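Local coordinates for protein NRPS (Penicillium fellutanum, PDB 6NKI) that is of unknown function but belongs to the male sterility-type, NADP-binding Rossmann-fold family and holds a bound NADPH molecule, at residues 268-273 with 381-386; 315-320 with 390-395. All blocks are in the same frame, centred on the assembly; numbering follows the deposited sequence.

Contact 1 (268-273 with 381-386); sequences DNWLFV and LPVPIY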
loop_
_atom_site.group_PDB
_atom_site.type_symbol
_atom_site.label_atom_id
_atom_site.label_comp_id
_atom_site.label_asym_id
_atom_site.label_seq_id
_atom_site.Cartn_x
_atom_site.Cartn_y
_atom_site.Cartn_z
ATOM N N ASP A 268 -15.230 -3.115 17.868
ATOM C CA ASP A 268 -15.385 -1.826 17.217
ATOM C C ASP A 268 -14.230 -0.873 17.519
ATOM O O ASP A 268 -14.207 0.237 16.980
ATOM C CB ASP A 268 -16.729 -1.205 17.625
ATOM C CG ASP A 268 -17.262 -0.208 16.600
ATOM O OD1 ASP A 268 -16.560 0.076 15.603
ATOM O OD2 ASP A 268 -18.413 0.255 16.778
ATOM N N ASN A 269 -13.263 -1.275 18.345
ATOM C CA ASN A 269 -12.100 -0.430 18.568
ATOM C C ASN A 269 -11.167 -0.458 17.369
ATOM O O ASN A 269 -11.215 -1.345 16.512
ATOM C CB ASN A 269 -11.277 -0.852 19.794
ATOM C CG ASN A 269 -11.907 -0.453 21.107
ATOM O OD1 ASN A 269 -12.738 0.456 21.177
ATOM N ND2 ASN A 269 -11.423 -1.055 22.178
ATOM N N TRP A 270 -10.261 0.514 17.354
ATOM C CA TRP A 270 -9.315 0.710 16.266
ATOM C C TRP A 270 -7.906 0.302 16.694
ATOM O O TRP A 270 -7.461 0.635 17.800
ATOM C CB TRP A 270 -9.309 2.170 15.807
ATOM C CG TRP A 270 -8.419 2.324 14.663
ATOM C CD1 TRP A 270 -7.096 2.641 14.693
ATOM C CD2 TRP A 270 -8.761 2.159 13.298
ATOM N NE1 TRP A 270 -6.585 2.668 13.428
ATOM C CE2 TRP A 270 -7.592 2.385 12.548
ATOM C CE3 TRP A 270 -9.946 1.841 12.628
ATOM C CZ2 TRP A 270 -7.575 2.311 11.163
ATOM C CZ3 TRP A 270 -9.925 1.766 11.248
ATOM C CH2 TRP A 270 -8.747 1.993 10.535
ATOM N N LEU A 271 -7.208 -0.392 15.796
ATOM C CA LEU A 271 -5.856 -0.902 16.005
ATOM C C LEU A 271 -4.902 -0.237 15.007
ATOM O O LEU A 271 -5.080 -0.369 13.789
ATOM C CB LEU A 271 -5.822 -2.422 15.815
ATOM C CG LEU A 271 -4.520 -3.188 16.076
ATOM C CD1 LEU A 271 -4.268 -3.265 17.581
ATOM C CD2 LEU A 271 -4.485 -4.579 15.429
ATOM N N PHE A 272 -3.868 0.437 15.518
ATOM C CA PHE A 272 -2.898 1.119 14.656
ATOM C C PHE A 272 -1.808 0.144 14.235
ATOM O O PHE A 272 -0.863 -0.106 14.986
ATOM C CB PHE A 272 -2.292 2.334 15.353
ATOM C CG PHE A 272 -3.265 3.466 15.579
ATOM C CD1 PHE A 272 -3.648 4.295 14.521
ATOM C CD2 PHE A 272 -3.760 3.732 16.856
ATOM C CE1 PHE A 272 -4.529 5.333 14.721
ATOM C CE2 PHE A 272 -4.641 4.781 17.060
ATOM C CZ PHE A 272 -5.029 5.577 15.979
ATOM N N VAL A 273 -1.896 -0.358 13.011
ATOM C CA VAL A 273 -0.884 -1.255 12.469
ATOM C C VAL A 273 -0.681 -0.968 10.969
ATOM O O VAL A 273 -1.619 -0.593 10.250
ATOM C CB VAL A 273 -1.278 -2.728 12.773
ATOM C CG1 VAL A 273 -2.598 -3.058 12.134
ATOM C CG2 VAL A 273 -0.249 -3.701 12.278
ATOM N N LEU A 381 -6.553 9.830 20.074
ATOM C CA LEU A 381 -5.604 9.477 19.020
ATOM C C LEU A 381 -6.194 9.708 17.628
ATOM O O LEU A 381 -7.421 9.799 17.483
ATOM C CB LEU A 381 -5.143 8.026 19.190
ATOM C CG LEU A 381 -4.183 7.809 20.364
ATOM C CD1 LEU A 381 -3.877 6.344 20.554
ATOM C CD2 LEU A 381 -2.905 8.577 20.124
ATOM N N PRO A 382 -5.361 9.815 16.579
ATOM C CA PRO A 382 -5.854 10.227 15.253
ATOM C C PRO A 382 -6.563 9.104 14.504
ATOM O O PRO A 382 -6.147 8.695 13.414
ATOM C CB PRO A 382 -4.560 10.648 14.543
ATOM C CG PRO A 382 -3.544 9.729 15.098
ATOM C CD PRO A 382 -3.904 9.597 16.561
ATOM N N VAL A 383 -7.651 8.605 15.076
ATOM C CA VAL A 383 -8.342 7.487 14.423
ATOM C C VAL A 383 -8.943 7.977 13.105
ATOM O O VAL A 383 -9.652 9.002 13.093
ATOM C CB VAL A 383 -9.406 6.882 15.361
ATOM C CG1 VAL A 383 -10.518 7.881 15.680
ATOM C CG2 VAL A 383 -9.971 5.597 14.790
ATOM N N PRO A 384 -8.631 7.343 11.976
ATOM C CA PRO A 384 -9.155 7.812 10.679
ATOM C C PRO A 384 -10.656 7.644 10.575
ATOM O O PRO A 384 -11.177 6.530 10.650
ATOM C CB PRO A 384 -8.415 6.941 9.656
ATOM C CG PRO A 384 -7.950 5.769 10.406
ATOM C CD PRO A 384 -7.656 6.259 11.797
ATOM N N ILE A 385 -11.352 8.775 10.408
ATOM C CA ILE A 385 -12.793 8.785 10.175
ATOM C C ILE A 385 -13.148 7.917 8.975
ATOM O O ILE A 385 -14.159 7.203 8.975
ATOM C CB ILE A 385 -13.276 10.239 10.001
ATOM C CG1 ILE A 385 -14.790 10.304 9.791
ATOM C CG2 ILE A 385 -12.502 10.949 8.893
ATOM C CD1 ILE A 385 -15.361 11.713 9.902
ATOM N N TYR A 386 -12.314 7.959 7.941
ATOM C CA TYR A 386 -12.451 7.126 6.760
ATOM C C TYR A 386 -11.065 6.671 6.340
ATOM O O TYR A 386 -10.096 7.427 6.462
ATOM C CB TYR A 386 -13.146 7.885 5.620
ATOM C CG TYR A 386 -13.247 7.135 4.298
ATOM C CD1 TYR A 386 -14.136 6.074 4.131
ATOM C CD2 TYR A 386 -12.474 7.518 3.204
ATOM C CE1 TYR A 386 -14.234 5.402 2.914
ATOM C CE2 TYR A 386 -12.565 6.858 1.985
ATOM C CZ TYR A 386 -13.446 5.801 1.843
ATOM O OH TYR A 386 -13.533 5.147 0.631
#

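Contact 2 (315-320 with 390-395); sequences DGLNMS and SLTNMI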
loop_
_atom_site.group_PDB
_atom_site.type_symbol
_atom_site.label_atom_id
_atom_site.label_comp_id
_atom_site.label_asym_id
_atom_site.label_seq_id
_atom_site.Cartn_x
_atom_site.Cartn_y
_atom_site.Cartn_z
ATOM N N ASP A 315 -2.814 4.279 9.954
ATOM C CA ASP A 315 -3.128 3.023 9.272
ATOM C C ASP A 315 -3.581 1.936 10.253
ATOM O O ASP A 315 -3.008 1.760 11.332
ATOM C CB ASP A 315 -1.921 2.481 8.476
ATOM C CG ASP A 315 -1.527 3.340 7.252
ATOM O OD1 ASP A 315 -2.205 4.353 6.964
ATOM O OD2 ASP A 315 -0.608 2.890 6.508
ATOM N N GLY A 316 -4.596 1.175 9.861
ATOM C CA GLY A 316 -4.942 0.049 10.723
ATOM C C GLY A 316 -6.324 -0.521 10.426
ATOM O O GLY A 316 -6.851 -0.373 9.325
ATOM N N LEU A 317 -6.893 -1.158 11.450
ATOM C CA LEU A 317 -8.024 -2.062 11.300
ATOM C C LEU A 317 -8.974 -1.939 12.482
ATOM O O LEU A 317 -8.574 -1.559 13.586
ATOM C CB LEU A 317 -7.545 -3.510 11.216
ATOM C CG LEU A 317 -6.709 -3.950 10.023
ATOM C CD1 LEU A 317 -6.083 -5.321 10.272
ATOM C CD2 LEU A 317 -7.560 -3.973 8.745
ATOM N N ASN A 318 -10.240 -2.281 12.246
ATOM C CA ASN A 318 -11.111 -2.637 13.355
ATOM C C ASN A 318 -10.582 -3.909 13.999
ATOM O O ASN A 318 -10.034 -4.787 13.328
ATOM C CB ASN A 318 -12.548 -2.856 12.876
ATOM C CG ASN A 318 -13.211 -1.572 12.422
ATOM O OD1 ASN A 318 -13.105 -0.535 13.084
ATOM N ND2 ASN A 318 -13.881 -1.625 11.273
ATOM N N MET A 319 -10.742 -4.014 15.317
ATOM C CA MET A 319 -10.304 -5.237 15.977
ATOM C C MET A 319 -11.071 -6.476 15.492
ATOM O O MET A 319 -10.483 -7.561 15.374
ATOM C CB MET A 319 -10.413 -5.073 17.489
ATOM C CG MET A 319 -9.372 -4.104 18.033
ATOM S SD MET A 319 -7.745 -4.630 17.493
ATOM C CE MET A 319 -7.606 -6.228 18.270
ATOM N N SER A 320 -12.372 -6.345 15.192
ATOM C CA SER A 320 -13.086 -7.467 14.588
ATOM C C SER A 320 -12.482 -7.842 13.239
ATOM O O SER A 320 -12.319 -9.030 12.928
ATOM C CB SER A 320 -14.567 -7.142 14.425
ATOM O OG SER A 320 -14.778 -6.166 13.428
ATOM N N SER A 390 -8.590 0.057 -0.302
ATOM C CA SER A 390 -7.427 -0.682 -0.788
ATOM C C SER A 390 -6.343 -0.814 0.281
ATOM O O SER A 390 -5.608 -1.813 0.302
ATOM C CB SER A 390 -6.871 -0.014 -2.058
ATOM O OG SER A 390 -6.393 1.303 -1.841
ATOM N N LEU A 391 -6.245 0.164 1.175
ATOM C CA LEU A 391 -5.208 0.121 2.197
ATOM C C LEU A 391 -5.638 -0.799 3.320
ATOM O O LEU A 391 -4.855 -1.645 3.769
ATOM C CB LEU A 391 -4.900 1.545 2.690
ATOM C CG LEU A 391 -3.981 1.828 3.880
ATOM C CD1 LEU A 391 -2.572 1.365 3.645
ATOM C CD2 LEU A 391 -4.038 3.286 4.232
ATOM N N THR A 392 -6.901 -0.660 3.735
ATOM C CA THR A 392 -7.531 -1.624 4.626
ATOM C C THR A 392 -7.274 -3.034 4.140
ATOM O O THR A 392 -6.854 -3.893 4.920
ATOM C CB THR A 392 -9.028 -1.347 4.710
ATOM O OG1 THR A 392 -9.253 0.034 5.017
ATOM C CG2 THR A 392 -9.688 -2.219 5.795
ATOM N N ASN A 393 -7.481 -3.296 2.843
ATOM C CA ASN A 393 -7.297 -4.667 2.379
ATOM C C ASN A 393 -5.838 -5.096 2.433
ATOM O O ASN A 393 -5.539 -6.262 2.717
ATOM C CB ASN A 393 -7.763 -4.895 0.943
ATOM C CG ASN A 393 -7.728 -6.380 0.587
ATOM O OD1 ASN A 393 -8.118 -7.221 1.409
ATOM N ND2 ASN A 393 -6.993 -6.707 -0.470
ATOM N N MET A 394 -4.915 -4.192 2.134
ATOM C CA MET A 394 -3.522 -4.626 2.026
ATOM C C MET A 394 -2.888 -4.871 3.397
ATOM O O MET A 394 -1.990 -5.716 3.505
ATOM C CB MET A 394 -2.695 -3.618 1.251
ATOM C CG MET A 394 -1.489 -4.280 0.609
ATOM S SD MET A 394 -1.994 -5.397 -0.744
ATOM C CE MET A 394 -0.529 -6.412 -0.981
ATOM N N ILE A 395 -3.331 -4.157 4.439
ATOM C CA ILE A 395 -2.879 -4.526 5.779
ATOM C C ILE A 395 -3.577 -5.802 6.233
ATOM O O ILE A 395 -2.921 -6.685 6.796
ATOM C CB ILE A 395 -3.076 -3.385 6.798
ATOM C CG1 ILE A 395 -4.531 -3.051 6.951
ATOM C CG2 ILE A 395 -2.424 -2.074 6.369
ATOM C CD1 ILE A 395 -4.745 -1.920 7.852
#

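Contact 1 (268-273 with 381-386)
The indole of Trp270 carries two aliphatic groups on one face, Val383 CG2 and Pro384 CD, while the neighbouring ring of Phe272 has Trp270 CD1 over the centre of one face and Pro382 O in its plane at the edge. The motif is a proline-rich loop laid over strand 270-275, the middle strand of a small three-stranded mixed sheet accompanying the main Rossmann-type sheet. Trp270 and Phe272 alternate with Leu271 and Val273, so both aromatics point toward the loop, while Leu271 packs on Phe233 and Phe322. Trp270 CB points toward the loop, and with CG anti to the backbone N (chi1 -176°), Trp270 CG lies 3.6 Å from Val383 CG2. Val383 CG2 makes a CH-pi contact 4.0 Å from the centroid of the five-membered ring of Trp270, and Pro384 CD makes another at 4.3 Å from that centroid. Pro384 crosses the indole at about a right angle, its CG reaching Trp270 CZ2 at 3.6 Å; a rigid prolyl ring suits this flat surface. Leu381 approaches Phe272 obliquely, with CD1 3.9 Å from Phe272 CE2, and its branched apolar end suits an aromatic partner. Pro382, whose fixed phi favours the bend, is the centre of an inverse gamma turn, after which Val383 and Pro384 lie over the indole. That turn is closed by Val383 N donating to Leu381 O at 2.7 Å.

Contact 2 (315-320 with 390-395)
Leu317 and Ile395 meet in a buried, apolar strand-on-helix contact, where strand 316-318 at the margin of the small mixed sheet packs against helix 389-410. The short strand and helix axes approach to 8.2 Å and run at 89° to each other; Leu391 and Ile395, four residues apart on one helix face, point toward the strand, while CB of Thr392 points to the side. Leu317 and Ile395 reach toward each other tip to tip, with Leu317 CG 3.6 Å from Ile395 CD1. The extended end of Ile395 (chi2 -177°) carries CD1 up to the strand, where it also lies against the carbonyl of Gly316. The backbone of Gly316 (phi 164°) lies in a region that glycine, with no CB to meet the carbonyl O of Asp315, adopts readily. Thr392 adds its methyl, CG2 lying 4.0 Å from Leu317 CD2, while its hydroxyl OG1 is hydrogen-bonded to Pro388 O within the same chain. At the other end, Leu391 crosses the Asp315 side chain at about a right angle and sets CD2 3.5 Å from OD1 of that carboxylate. OD2 of this buried acid is hydrogen-bonded to Ser390 OG of the second subunit, and Ser390 of this chain pairs likewise with Asp315 of that subunit. The whole is a near-orthogonal helix-on-strand packing, built next to a subunit interface that two reciprocal Asp315-Ser390 hydrogen bonds join.

Overall arrangement
Both contacts hold the same small sheet, since strands 270-275 and 316-318 are neighbours in it, joined by a probable hydrogen bond from Leu271 N to Leu317 O (2.8 Å). Their centres lie about 9 Å apart. Contact 1 is at the surface, where a loop meets aromatic rings, and one proline and a valine give it CH-pi chemistry within one chain. Contact 2 is buried, pairing a strand with a helix through branched aliphatic side chains, and its Asp315 carboxylate is hydrogen-bonded to Ser390 of the second subunit. Loop 381-386 runs on toward helix 389-410, so one C-terminal region supplies the second partner of both contacts.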